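Local structure of ribonucleoside triphosphate reductase (Lactobacillus leichmannii, 1L1L) at residues L250-A262 and T270-L282. The protein catalyses the reduction of ribonucleoside triphosphates to deoxyribonucleotides, using a vitamin B12 cofactor, as an allosterically regulated monomer. Numbering follows the deposited sequence.
Sequences LILDLSDIRPYGA and TASGPMPLISMLL
Gly261 and Ala271 are joined by a backbone hydrogen bond, Gly261 N to Ala271 O, of 2.8 Å. It is almost straight at the hydrogen (177°). Ala271 N in turn donates to Ala262 O over 2.7 Å. The acceptor Ala262 and the donor Gly261 belong to a type II beta turn running from Pro259 to Ala262. Gly261 has the positive phi usual for glycine in such a turn. A CA-H...O contact and a bridging water lie next along the two chains. Gly273 CA approaches Arg258 O at 3.5 Å in the CA-H...O contact. The water donates to Arg258 O and accepts a weak bond from Gly273 N.

These segments lie in the B12-dependent ribonucleotide reductase insertion domain. Strand 249-253 is the middle strand of a three-stranded parallel sheet, between 183-187 and 216-219. Its chain then runs through a loop, turns back, and enters helix 275-289, which packs against the strand and loop.

Apolar contacts fill the space between strand and helix. Leu254 CD1 reaches Leu277 CD2 at 3.7 Å and also touches Ile278 CG1. Further along the helix, the CD1 methyls of Leu252 and Leu281 meet at 3.9 Å. Near the helix start, Ile257 CG2 lies 3.7 Å from Pro274 CB. With chi1 at -54°, CG1 of Ile257 sits beside the backbone N and CG2 is anti to it, against Pro274. The end of the side chain leads away from Pro274; Ile257 also touches Trp227 of helix 224-236.

Two side chains border the paired loops. The aliphatic part of Arg258 passes Ala271, with CG 3.6 Å from its CB, while NE forms a salt bridge with Asp222. The Tyr260 ring takes Ser272 O at its edge, in the ring plane, 3.6 Å from CD2.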
loop_
_atom_site.group_PDB
_atom_site.type_symbol
_atom_site.label_atom_id
_atom_site.label_comp_id
_atom_site.label_asym_id
_atom_site.label_seq_id
_atom_site.Cartn_x
_atom_site.Cartn_y
_atom_site.Cartn_z
ATOM N N LEU A 250 13.129 -4.023 33.764
ATOM C CA LEU A 250 13.696 -3.519 32.521
ATOM C C LEU A 250 13.817 -2.001 32.497
ATOM O O LEU A 250 12.886 -1.279 32.855
ATOM C CB LEU A 250 12.847 -3.980 31.331
ATOM C CG LEU A 250 13.313 -3.475 29.960
ATOM C CD1 LEU A 250 14.785 -3.828 29.766
ATOM C CD2 LEU A 250 12.450 -4.084 28.855
ATOM N N ILE A 251 14.980 -1.526 32.071
ATOM C CA ILE A 251 15.229 -0.099 31.973
ATOM C C ILE A 251 15.717 0.197 30.561
ATOM O O ILE A 251 16.823 -0.188 30.195
ATOM C CB ILE A 251 16.318 0.358 32.959
ATOM C CG1 ILE A 251 15.956 -0.072 34.384
ATOM C CG2 ILE A 251 16.474 1.874 32.872
ATOM C CD1 ILE A 251 17.073 0.139 35.398
ATOM N N LEU A 252 14.886 0.863 29.768
ATOM C CA LEU A 252 15.261 1.212 28.399
ATOM C C LEU A 252 15.664 2.686 28.358
ATOM O O LEU A 252 14.876 3.571 28.710
ATOM C CB LEU A 252 14.092 0.940 27.443
ATOM C CG LEU A 252 13.698 -0.531 27.296
ATOM C CD1 LEU A 252 12.496 -0.658 26.370
ATOM C CD2 LEU A 252 14.868 -1.330 26.744
ATOM N N ASP A 253 16.900 2.938 27.936
ATOM C CA ASP A 253 17.438 4.296 27.862
ATOM C C ASP A 253 17.333 4.846 26.431
ATOM O O ASP A 253 17.993 4.336 25.523
ATOM C CB ASP A 253 18.910 4.282 28.297
ATOM C CG ASP A 253 19.436 5.661 28.632
ATOM O OD1 ASP A 253 19.109 6.619 27.905
ATOM O OD2 ASP A 253 20.196 5.786 29.618
ATOM N N LEU A 254 16.506 5.875 26.241
ATOM C CA LEU A 254 16.312 6.490 24.921
ATOM C C LEU A 254 16.893 7.908 24.907
ATOM O O LEU A 254 16.353 8.806 24.255
ATOM C CB LEU A 254 14.814 6.577 24.579
ATOM C CG LEU A 254 13.858 5.486 25.072
ATOM C CD1 LEU A 254 12.513 5.667 24.378
ATOM C CD2 LEU A 254 14.415 4.104 24.787
ATOM N N SER A 255 17.985 8.111 25.636
ATOM C CA SER A 255 18.608 9.431 25.703
ATOM C C SER A 255 19.283 9.810 24.387
ATOM O O SER A 255 19.478 10.993 24.105
ATOM C CB SER A 255 19.637 9.476 26.841
ATOM O OG SER A 255 19.026 9.258 28.108
ATOM N N ASP A 256 19.630 8.807 23.585
ATOM C CA ASP A 256 20.303 9.041 22.304
ATOM C C ASP A 256 19.368 9.219 21.123
ATOM O O ASP A 256 19.795 9.637 20.047
ATOM C CB ASP A 256 21.272 7.901 21.995
ATOM C CG ASP A 256 22.479 7.907 22.908
ATOM O OD1 ASP A 256 22.935 9.016 23.256
ATOM O OD2 ASP A 256 22.972 6.814 23.272
ATOM N N ILE A 257 18.092 8.897 21.306
ATOM C CA ILE A 257 17.149 9.042 20.210
ATOM C C ILE A 257 17.083 10.500 19.762
ATOM O O ILE A 257 16.921 11.403 20.583
ATOM C CB ILE A 257 15.740 8.568 20.612
ATOM C CG1 ILE A 257 15.813 7.137 21.145
ATOM C CG2 ILE A 257 14.809 8.637 19.417
ATOM C CD1 ILE A 257 16.494 6.168 20.212
ATOM N N ARG A 258 17.215 10.720 18.456
ATOM C CA ARG A 258 17.184 12.071 17.897
ATOM C C ARG A 258 15.837 12.746 18.120
ATOM O O ARG A 258 14.787 12.112 18.046
ATOM C CB ARG A 258 17.490 12.035 16.395
ATOM C CG ARG A 258 16.349 11.505 15.544
ATOM C CD ARG A 258 16.803 11.207 14.124
ATOM N NE ARG A 258 17.896 10.243 14.113
ATOM C CZ ARG A 258 18.343 9.630 13.024
ATOM N NH1 ARG A 258 17.789 9.876 11.843
ATOM N NH2 ARG A 258 19.347 8.771 13.116
ATOM N N PRO A 259 15.855 14.059 18.367
ATOM C CA PRO A 259 14.653 14.859 18.606
ATOM C C PRO A 259 13.722 15.008 17.413
ATOM O O PRO A 259 14.046 14.627 16.289
ATOM C CB PRO A 259 15.223 16.194 19.062
ATOM C CG PRO A 259 16.483 16.299 18.248
ATOM C CD PRO A 259 17.061 14.906 18.401
ATOM N N TYR A 260 12.552 15.574 17.682
ATOM C CA TYR A 260 11.537 15.797 16.669
ATOM C C TYR A 260 12.001 16.806 15.621
ATOM O O TYR A 260 12.563 17.849 15.951
ATOM C CB TYR A 260 10.252 16.271 17.356
ATOM C CG TYR A 260 9.205 16.847 16.432
ATOM C CD1 TYR A 260 9.282 18.172 16.005
ATOM C CD2 TYR A 260 8.124 16.078 16.005
ATOM C CE1 TYR A 260 8.311 18.719 15.183
ATOM C CE2 TYR A 260 7.144 16.617 15.178
ATOM C CZ TYR A 260 7.243 17.939 14.774
ATOM O OH TYR A 260 6.272 18.491 13.969
ATOM N N GLY A 261 11.759 16.488 14.355
ATOM C CA GLY A 261 12.159 17.386 13.289
ATOM C C GLY A 261 13.547 17.068 12.775
ATOM O O GLY A 261 13.952 17.552 11.718
ATOM N N ALA A 262 14.274 16.246 13.525
ATOM C CA ALA A 262 15.624 15.859 13.146
ATOM C C ALA A 262 15.608 15.223 11.762
ATOM O O ALA A 262 14.643 14.561 11.387
ATOM C CB ALA A 262 16.193 14.891 14.172
ATOM N N THR A 270 10.719 14.403 8.591
ATOM C CA THR A 270 11.745 14.342 9.621
ATOM C C THR A 270 11.407 13.364 10.746
ATOM O O THR A 270 10.441 12.606 10.654
ATOM C CB THR A 270 11.988 15.740 10.214
ATOM O OG1 THR A 270 10.735 16.320 10.596
ATOM C CG2 THR A 270 12.668 16.647 9.184
ATOM N N ALA A 271 12.214 13.386 11.804
ATOM C CA ALA A 271 12.018 12.497 12.945
ATOM C C ALA A 271 10.853 12.940 13.834
ATOM O O ALA A 271 10.443 14.100 13.825
ATOM C CB ALA A 271 13.301 12.414 13.764
ATOM N N SER A 272 10.323 12.001 14.605
ATOM C CA SER A 272 9.198 12.294 15.493
ATOM C C SER A 272 9.654 12.518 16.935
ATOM O O SER A 272 8.906 13.053 17.763
ATOM C CB SER A 272 8.222 11.124 15.470
ATOM O OG SER A 272 8.880 9.950 15.917
ATOM N N GLY A 273 10.884 12.119 17.234
ATOM C CA GLY A 273 11.371 12.244 18.594
ATOM C C GLY A 273 11.061 10.910 19.251
ATOM O O GLY A 273 10.353 10.098 18.657
ATOM N N PRO A 274 11.551 10.648 20.466
ATOM C CA PRO A 274 11.285 9.370 21.130
ATOM C C PRO A 274 9.918 9.290 21.805
ATOM O O PRO A 274 9.500 8.216 22.225
ATOM C CB PRO A 274 12.415 9.287 22.141
ATOM C CG PRO A 274 12.504 10.726 22.602
ATOM C CD PRO A 274 12.404 11.511 21.305
ATOM N N MET A 275 9.228 10.423 21.898
ATOM C CA MET A 275 7.932 10.471 22.564
ATOM C C MET A 275 6.968 9.374 22.114
ATOM O O MET A 275 6.448 8.630 22.946
ATOM C CB MET A 275 7.297 11.853 22.388
ATOM C CG MET A 275 8.048 12.983 23.098
ATOM S SD MET A 275 9.603 13.472 22.265
ATOM C CE MET A 275 8.939 14.386 20.906
ATOM N N PRO A 276 6.711 9.253 20.800
ATOM C CA PRO A 276 5.788 8.193 20.372
ATOM C C PRO A 276 6.270 6.798 20.757
ATOM O O PRO A 276 5.456 5.902 21.015
ATOM C CB PRO A 276 5.699 8.392 18.854
ATOM C CG PRO A 276 7.012 9.058 18.515
ATOM C CD PRO A 276 7.173 10.041 19.649
ATOM N N LEU A 277 7.590 6.613 20.799
ATOM C CA LEU A 277 8.156 5.318 21.171
ATOM C C LEU A 277 7.914 5.024 22.652
ATOM O O LEU A 277 7.671 3.882 23.037
ATOM C CB LEU A 277 9.664 5.283 20.894
ATOM C CG LEU A 277 10.377 3.997 21.320
ATOM C CD1 LEU A 277 9.799 2.816 20.554
ATOM C CD2 LEU A 277 11.882 4.122 21.077
ATOM N N ILE A 278 7.993 6.062 23.478
ATOM C CA ILE A 278 7.790 5.908 24.920
ATOM C C ILE A 278 6.380 5.376 25.190
ATOM O O ILE A 278 6.216 4.333 25.816
ATOM C CB ILE A 278 8.012 7.258 25.643
ATOM C CG1 ILE A 278 9.501 7.626 25.571
ATOM C CG2 ILE A 278 7.545 7.178 27.101
ATOM C CD1 ILE A 278 9.804 9.062 25.861
ATOM N N SER A 279 5.381 6.093 24.694
ATOM C CA SER A 279 3.979 5.701 24.856
ATOM C C SER A 279 3.749 4.272 24.368
ATOM O O SER A 279 3.109 3.454 25.047
ATOM C CB SER A 279 3.082 6.647 24.066
ATOM O OG SER A 279 3.367 7.997 24.385
ATOM N N MET A 280 4.272 3.968 23.181
ATOM C CA MET A 280 4.110 2.639 22.609
ATOM C C MET A 280 4.658 1.555 23.530
ATOM O O MET A 280 4.020 0.524 23.731
ATOM C CB MET A 280 4.819 2.559 21.257
ATOM C CG MET A 280 4.613 1.251 20.522
ATOM S SD MET A 280 5.973 0.913 19.361
ATOM C CE MET A 280 6.965 -0.201 20.340
ATOM N N LEU A 281 5.846 1.773 24.086
ATOM C CA LEU A 281 6.448 0.782 24.970
ATOM C C LEU A 281 5.646 0.647 26.264
ATOM O O LEU A 281 5.501 -0.453 26.798
ATOM C CB LEU A 281 7.889 1.166 25.302
ATOM C CG LEU A 281 8.869 1.057 24.130
ATOM C CD1 LEU A 281 10.155 1.803 24.484
ATOM C CD2 LEU A 281 9.143 -0.409 23.808
ATOM N N LEU A 282 5.141 1.764 26.764
ATOM C CA LEU A 282 4.356 1.749 27.997
ATOM C C LEU A 282 3.029 1.042 27.775
ATOM O O LEU A 282 2.650 0.162 28.551
ATOM C CB LEU A 282 4.112 3.173 28.501
ATOM C CG LEU A 282 5.380 3.908 28.962
ATOM C CD1 LEU A 282 5.023 5.315 29.373
ATOM C CD2 LEU A 282 6.051 3.143 30.099
HETATM O O HOH W 1 13.412 10.282 16.744
#